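Local coordinates for VirX1 (Cyanophage Syn10, PDB 6QGM), which acts as a viral iodinating halogenase of the flavin-dependent tryptophan halogenase family, installing iodine on diverse substrates, at the interface of chains A and B. Coordinates in Å, arbitrary orientation; residue numbers count along the deposited sequence, not the author numbering. Chains: chain A/B, VirX1.

Contact 1: the interface of chains A and B. Residues chain A 334, 386-387, 389-390, 393; chain B 428, 431-432.
B:Met432 lays its terminal methyl against the backbone of A:Tyr390, with CE 3.4 Å from the CA of A:Tyr390, on the flank of chain A's long helix 382-408. Of the residues in this patch it loses the most surface, 77 Å². Its side chain does not run straight: it is bent at chi2 (-44°) and again at chi3, which folds the thioether back so that SD lies toward A:Asp393 while CE turns to A:Tyr390. The sulphur stands 4.2 Å from CG of the carboxylate of A:Asp393, and these two side chains cross obliquely, in loose van der Waals proximity. A:Tyr390 itself has CG anti to the backbone N (chi1 178°), which makes its ring run out from the helix past the 3-10 turn 429-432 of chain B. The ring is met at its rim rather than over a face: the carbonyl O of B:Ser431 lies in the ring plane, 3.5 Å from CD1 of A:Tyr390, and CE of B:Met432 is also in that plane. CB of B:Ser431 adds a contact to the same CD1. B:Met428, the third main contributor, comes from the loop just before the 3-10 turn and crosses the tyrosine side chain at about a right angle. Its methyl CE reaches CB of A:Tyr390 at 3.7 Å, so the methylene is touched by two methionine tips. Further back its SD lies near the N of A:Gly387 and the CB of A:Asp386. The patch is held by van der Waals packing, since no nitrogen or oxygen pairs across it. Within chain B, the hydroxyl OG of B:Ser431 donates to the carbonyl O of B:Met428 at 2.9 Å, arriving in the carbonyl plane with a C=O...OG angle of 149°.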
loop_
_atom_site.group_PDB
_atom_site.type_symbol
_atom_site.label_atom_id
_atom_site.label_comp_id
_atom_site.label_asym_id
_atom_site.label_seq_id
_atom_site.Cartn_x
_atom_site.Cartn_y
_atom_site.Cartn_z
ATOM N N THR A 334 25.206 -0.732 -1.429
ATOM C CA THR A 334 24.092 -0.624 -0.456
ATOM C C THR A 334 23.649 0.841 -0.361
ATOM O O THR A 334 22.546 1.080 0.146
ATOM C CB THR A 334 24.503 -1.257 0.882
ATOM O OG1 THR A 334 25.649 -0.574 1.398
ATOM C CG2 THR A 334 24.843 -2.728 0.749
ATOM N N ASP A 386 19.672 10.807 1.887
ATOM C CA ASP A 386 18.949 9.554 2.240
ATOM C C ASP A 386 17.848 9.307 1.188
ATOM O O ASP A 386 17.718 8.148 0.724
ATOM C CB ASP A 386 18.456 9.597 3.687
ATOM C CG ASP A 386 19.597 9.502 4.703
ATOM O OD1 ASP A 386 20.727 9.196 4.283
ATOM O OD2 ASP A 386 19.360 9.729 5.919
ATOM N N GLY A 387 17.130 10.364 0.799
ATOM C CA GLY A 387 16.115 10.333 -0.265
ATOM C C GLY A 387 16.709 9.928 -1.608
ATOM O O GLY A 387 16.063 9.136 -2.318
ATOM N N ASN A 389 19.487 8.132 -2.096
ATOM C CA ASN A 389 19.849 6.703 -1.939
ATOM C C ASN A 389 18.577 5.866 -2.116
ATOM O O ASN A 389 18.604 4.917 -2.898
ATOM C CB ASN A 389 20.572 6.457 -0.612
ATOM C CG ASN A 389 21.987 7.005 -0.582
ATOM O OD1 ASN A 389 22.592 7.255 -1.623
ATOM N ND2 ASN A 389 22.540 7.170 0.609
ATOM N N TYR A 390 17.483 6.230 -1.450
ATOM C CA TYR A 390 16.201 5.482 -1.544
ATOM C C TYR A 390 15.729 5.473 -2.999
ATOM O O TYR A 390 15.446 4.402 -3.525
ATOM C CB TYR A 390 15.131 6.043 -0.609
ATOM C CG TYR A 390 13.812 5.321 -0.736
ATOM C CD1 TYR A 390 13.599 4.082 -0.152
ATOM C CD2 TYR A 390 12.785 5.853 -1.496
ATOM C CE1 TYR A 390 12.401 3.408 -0.307
ATOM C CE2 TYR A 390 11.575 5.195 -1.645
ATOM C CZ TYR A 390 11.370 3.976 -1.031
ATOM O OH TYR A 390 10.171 3.332 -1.153
ATOM N N ASP A 393 18.145 3.392 -5.354
ATOM C CA ASP A 393 18.051 1.985 -4.889
ATOM C C ASP A 393 16.733 1.361 -5.374
ATOM O O ASP A 393 16.783 0.283 -5.995
ATOM C CB ASP A 393 18.115 1.897 -3.367
ATOM C CG ASP A 393 18.215 0.471 -2.858
ATOM O OD1 ASP A 393 19.305 -0.131 -3.013
ATOM O OD2 ASP A 393 17.205 -0.039 -2.357
ATOM N N MET B 428 15.248 8.131 7.894
ATOM C CA MET B 428 14.661 7.084 7.010
ATOM C C MET B 428 15.390 5.761 7.200
ATOM O O MET B 428 15.637 5.058 6.226
ATOM C CB MET B 428 14.790 7.482 5.536
ATOM C CG MET B 428 13.897 8.627 5.127
ATOM S SD MET B 428 14.302 9.306 3.503
ATOM C CE MET B 428 14.268 7.811 2.503
ATOM N N SER B 431 14.134 2.523 5.495
ATOM C CA SER B 431 13.801 2.711 4.061
ATOM C C SER B 431 14.634 1.789 3.162
ATOM O O SER B 431 14.134 1.463 2.066
ATOM C CB SER B 431 13.926 4.163 3.650
ATOM O OG SER B 431 15.262 4.519 3.368
ATOM N N MET B 432 15.841 1.391 3.570
ATOM C CA MET B 432 16.724 0.512 2.750
ATOM C C MET B 432 16.359 -0.970 2.945
ATOM O O MET B 432 16.909 -1.801 2.229
ATOM C CB MET B 432 18.202 0.721 3.095
ATOM C CG MET B 432 18.793 2.009 2.560
ATOM S SD MET B 432 18.372 2.446 0.823
ATOM C CE MET B 432 17.291 3.833 1.194
#

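Contact 2: the interface of chains A and B. Residues chain A 368, 371-372, 391; chain B 446, 449-450, 453, 472-474, 479.
Helix 360-373 of chain A presents A:Tyr371 to the C-terminal end of chain B's helix 441-451, just past which B:Asn453 has left-handed backbone torsions. A:Tyr371 buries 98 Å², more than any other residue here. Its CG is anti to the backbone N (chi1 174°), which sends the ring out from its helix to lie with one face against the end of helix 441-451 and B:Asn453. The phenol OH donates to the carbonyl O of B:Pro473 at 3.0 Å; this acceptor lies in the ring plane, at its edge, but the donor sits well above the carbonyl plane. The carbonyl O of B:Thr449, 3.2 Å from the OH of A:Tyr371, is a close contact over the CZ end of the ring and at best a doubtful hydrogen bond. Over that same face ND2 of B:Asn453 overhangs the CD2-CE2 rim, 3.2 Å from CD2 of A:Tyr371; the rest of the amide extends beyond it, its plane only 7° from the ring's, and the two side chains run antiparallel. ND2 of B:Asn453 also donates to O of B:Thr449 at 2.8 Å, in the planes of both groups, which holds the amide's orientation. Separately, NE2 of B:Gln474 donates to the backbone O of B:Asn453 at 3.2 Å, joining that backbone to the 472-474 segment. B:Ile450, with 72 Å² hidden, crosses the tyrosine at about a right angle; its CA and CG1 both pack by CE1 of A:Tyr371, CG1 also reaching CD2 of A:Leu372. The other branch, CG2, presses on CG of A:Asn368 at 3.6 Å. OD1 of A:Asn368 and O of B:Ile450, both acceptors as modelled, give no dependable bond. Thus one aromatic side chain of chain A lies against the end of a chain B helix, tied by its hydroxyl to the B:Pro473 segment, which would favour a specific alignment of the VirX1 copies if the deposited assembly is biological.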
loop_
_atom_site.group_PDB
_atom_site.type_symbol
_atom_site.label_atom_id
_atom_site.label_comp_id
_atom_site.label_asym_id
_atom_site.label_seq_id
_atom_site.Cartn_x
_atom_site.Cartn_y
_atom_site.Cartn_z
ATOM N N ASN A 368 19.091 13.266 -10.605
ATOM C CA ASN A 368 18.747 13.341 -9.157
ATOM C C ASN A 368 19.773 14.225 -8.419
ATOM O O ASN A 368 19.380 14.927 -7.445
ATOM C CB ASN A 368 18.617 11.946 -8.546
ATOM C CG ASN A 368 17.423 11.170 -9.081
ATOM O OD1 ASN A 368 16.586 11.708 -9.804
ATOM N ND2 ASN A 368 17.330 9.898 -8.729
ATOM N N TYR A 371 19.128 17.835 -9.514
ATOM C CA TYR A 371 17.853 18.210 -8.856
ATOM C C TYR A 371 18.155 18.754 -7.458
ATOM O O TYR A 371 17.672 19.846 -7.131
ATOM C CB TYR A 371 16.882 17.030 -8.847
ATOM C CG TYR A 371 15.621 17.282 -8.071
ATOM C CD1 TYR A 371 15.562 17.009 -6.717
ATOM C CD2 TYR A 371 14.497 17.808 -8.680
ATOM C CE1 TYR A 371 14.404 17.232 -5.987
ATOM C CE2 TYR A 371 13.330 18.030 -7.966
ATOM C CZ TYR A 371 13.286 17.750 -6.611
ATOM O OH TYR A 371 12.157 17.988 -5.895
ATOM N N LEU A 372 18.961 18.041 -6.674
ATOM C CA LEU A 372 19.302 18.445 -5.280
ATOM C C LEU A 372 20.219 19.679 -5.265
ATOM O O LEU A 372 20.036 20.547 -4.400
ATOM C CB LEU A 372 19.949 17.257 -4.569
ATOM C CG LEU A 372 18.988 16.128 -4.193
ATOM C CD1 LEU A 372 19.727 15.034 -3.444
ATOM C CD2 LEU A 372 17.811 16.647 -3.364
ATOM N N THR A 391 15.638 6.642 -3.637
ATOM C CA THR A 391 15.076 6.761 -4.995
ATOM C C THR A 391 15.853 5.855 -5.945
ATOM O O THR A 391 15.221 5.135 -6.730
ATOM C CB THR A 391 15.051 8.209 -5.462
ATOM O OG1 THR A 391 14.132 8.828 -4.554
ATOM C CG2 THR A 391 14.618 8.375 -6.907
ATOM N N SER B 446 10.213 11.602 -0.722
ATOM C CA SER B 446 11.523 11.473 -1.401
ATOM C C SER B 446 11.272 11.009 -2.832
ATOM O O SER B 446 11.858 11.611 -3.748
ATOM C CB SER B 446 12.452 10.547 -0.652
ATOM O OG SER B 446 12.969 11.185 0.517
ATOM N N THR B 449 9.429 13.934 -4.893
ATOM C CA THR B 449 10.276 15.134 -5.142
ATOM C C THR B 449 11.452 14.743 -6.047
ATOM O O THR B 449 11.472 15.190 -7.203
ATOM C CB THR B 449 10.727 15.790 -3.830
ATOM O OG1 THR B 449 11.383 14.790 -3.064
ATOM C CG2 THR B 449 9.596 16.356 -3.014
ATOM N N ILE B 450 12.375 13.911 -5.562
ATOM C CA ILE B 450 13.599 13.508 -6.323
ATOM C C ILE B 450 13.190 12.581 -7.481
ATOM O O ILE B 450 13.723 12.757 -8.586
ATOM C CB ILE B 450 14.632 12.849 -5.386
ATOM C CG1 ILE B 450 14.960 13.744 -4.189
ATOM C CG2 ILE B 450 15.883 12.451 -6.145
ATOM C CD1 ILE B 450 15.571 13.006 -3.026
ATOM N N ASN B 453 9.616 14.511 -9.394
ATOM C CA ASN B 453 9.758 15.991 -9.518
ATOM C C ASN B 453 8.389 16.670 -9.372
ATOM O O ASN B 453 8.085 17.598 -10.148
ATOM C CB ASN B 453 10.477 16.380 -10.816
ATOM C CG ASN B 453 11.894 15.831 -10.894
ATOM O OD1 ASN B 453 12.479 15.719 -11.970
ATOM N ND2 ASN B 453 12.480 15.509 -9.759
ATOM N N ARG B 472 11.340 23.326 -3.884
ATOM C CA ARG B 472 10.388 23.400 -5.025
ATOM C C ARG B 472 10.230 22.020 -5.653
ATOM O O ARG B 472 11.177 21.244 -5.661
ATOM C CB ARG B 472 10.945 24.377 -6.060
ATOM C CG ARG B 472 10.954 25.821 -5.581
ATOM C CD ARG B 472 11.690 26.737 -6.542
ATOM N NE ARG B 472 12.996 26.224 -6.897
ATOM C CZ ARG B 472 14.026 26.127 -6.062
ATOM N NH1 ARG B 472 13.906 26.495 -4.801
ATOM N NH2 ARG B 472 15.179 25.645 -6.484
ATOM N N PRO B 473 9.052 21.661 -6.200
ATOM C CA PRO B 473 8.855 20.341 -6.805
ATOM C C PRO B 473 9.810 20.088 -7.979
ATOM O O PRO B 473 10.355 18.995 -8.057
ATOM C CB PRO B 473 7.386 20.303 -7.265
ATOM C CG PRO B 473 6.920 21.749 -7.225
ATOM C CD PRO B 473 7.845 22.493 -6.268
ATOM N N GLN B 474 9.992 21.093 -8.835
ATOM C CA GLN B 474 11.066 21.129 -9.860
ATOM C C GLN B 474 12.037 22.229 -9.457
ATOM O O GLN B 474 11.599 23.382 -9.325
ATOM C CB GLN B 474 10.480 21.364 -11.248
ATOM C CG GLN B 474 9.639 20.187 -11.750
ATOM C CD GLN B 474 8.357 20.618 -12.438
ATOM O OE1 GLN B 474 8.342 21.605 -13.181
ATOM N NE2 GLN B 474 7.268 19.917 -12.124
ATOM N N LEU B 479 14.045 21.923 -16.438
ATOM C CA LEU B 479 13.420 20.604 -16.160
ATOM C C LEU B 479 11.954 20.618 -16.617
ATOM O O LEU B 479 11.526 19.674 -17.302
ATOM C CB LEU B 479 13.520 20.340 -14.659
ATOM C CG LEU B 479 12.992 18.995 -14.174
ATOM C CD1 LEU B 479 13.474 17.861 -15.061
ATOM C CD2 LEU B 479 13.420 18.799 -12.729
#

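Contacts 1 and 2 lie about 15 Å apart, centre to centre, as neighbouring patches of one A-B interface. On chain A they share helix 382-408, which supplies most of contact 1 and, through A:Thr391, the margin of contact 2, where helix 360-373 takes over. Chain B offers different elements: the 428-432 stretch to contact 1, helix 441-451 and later segments to contact 2. Contact 1 packs by thioether groups, whereas contact 2 adds polar anchoring. Because the interface is not an exact two-fold, the partners present unlike surfaces, an arrangement compatible with the three-copy deposited assembly, whose biological relevance the structure alone does not show.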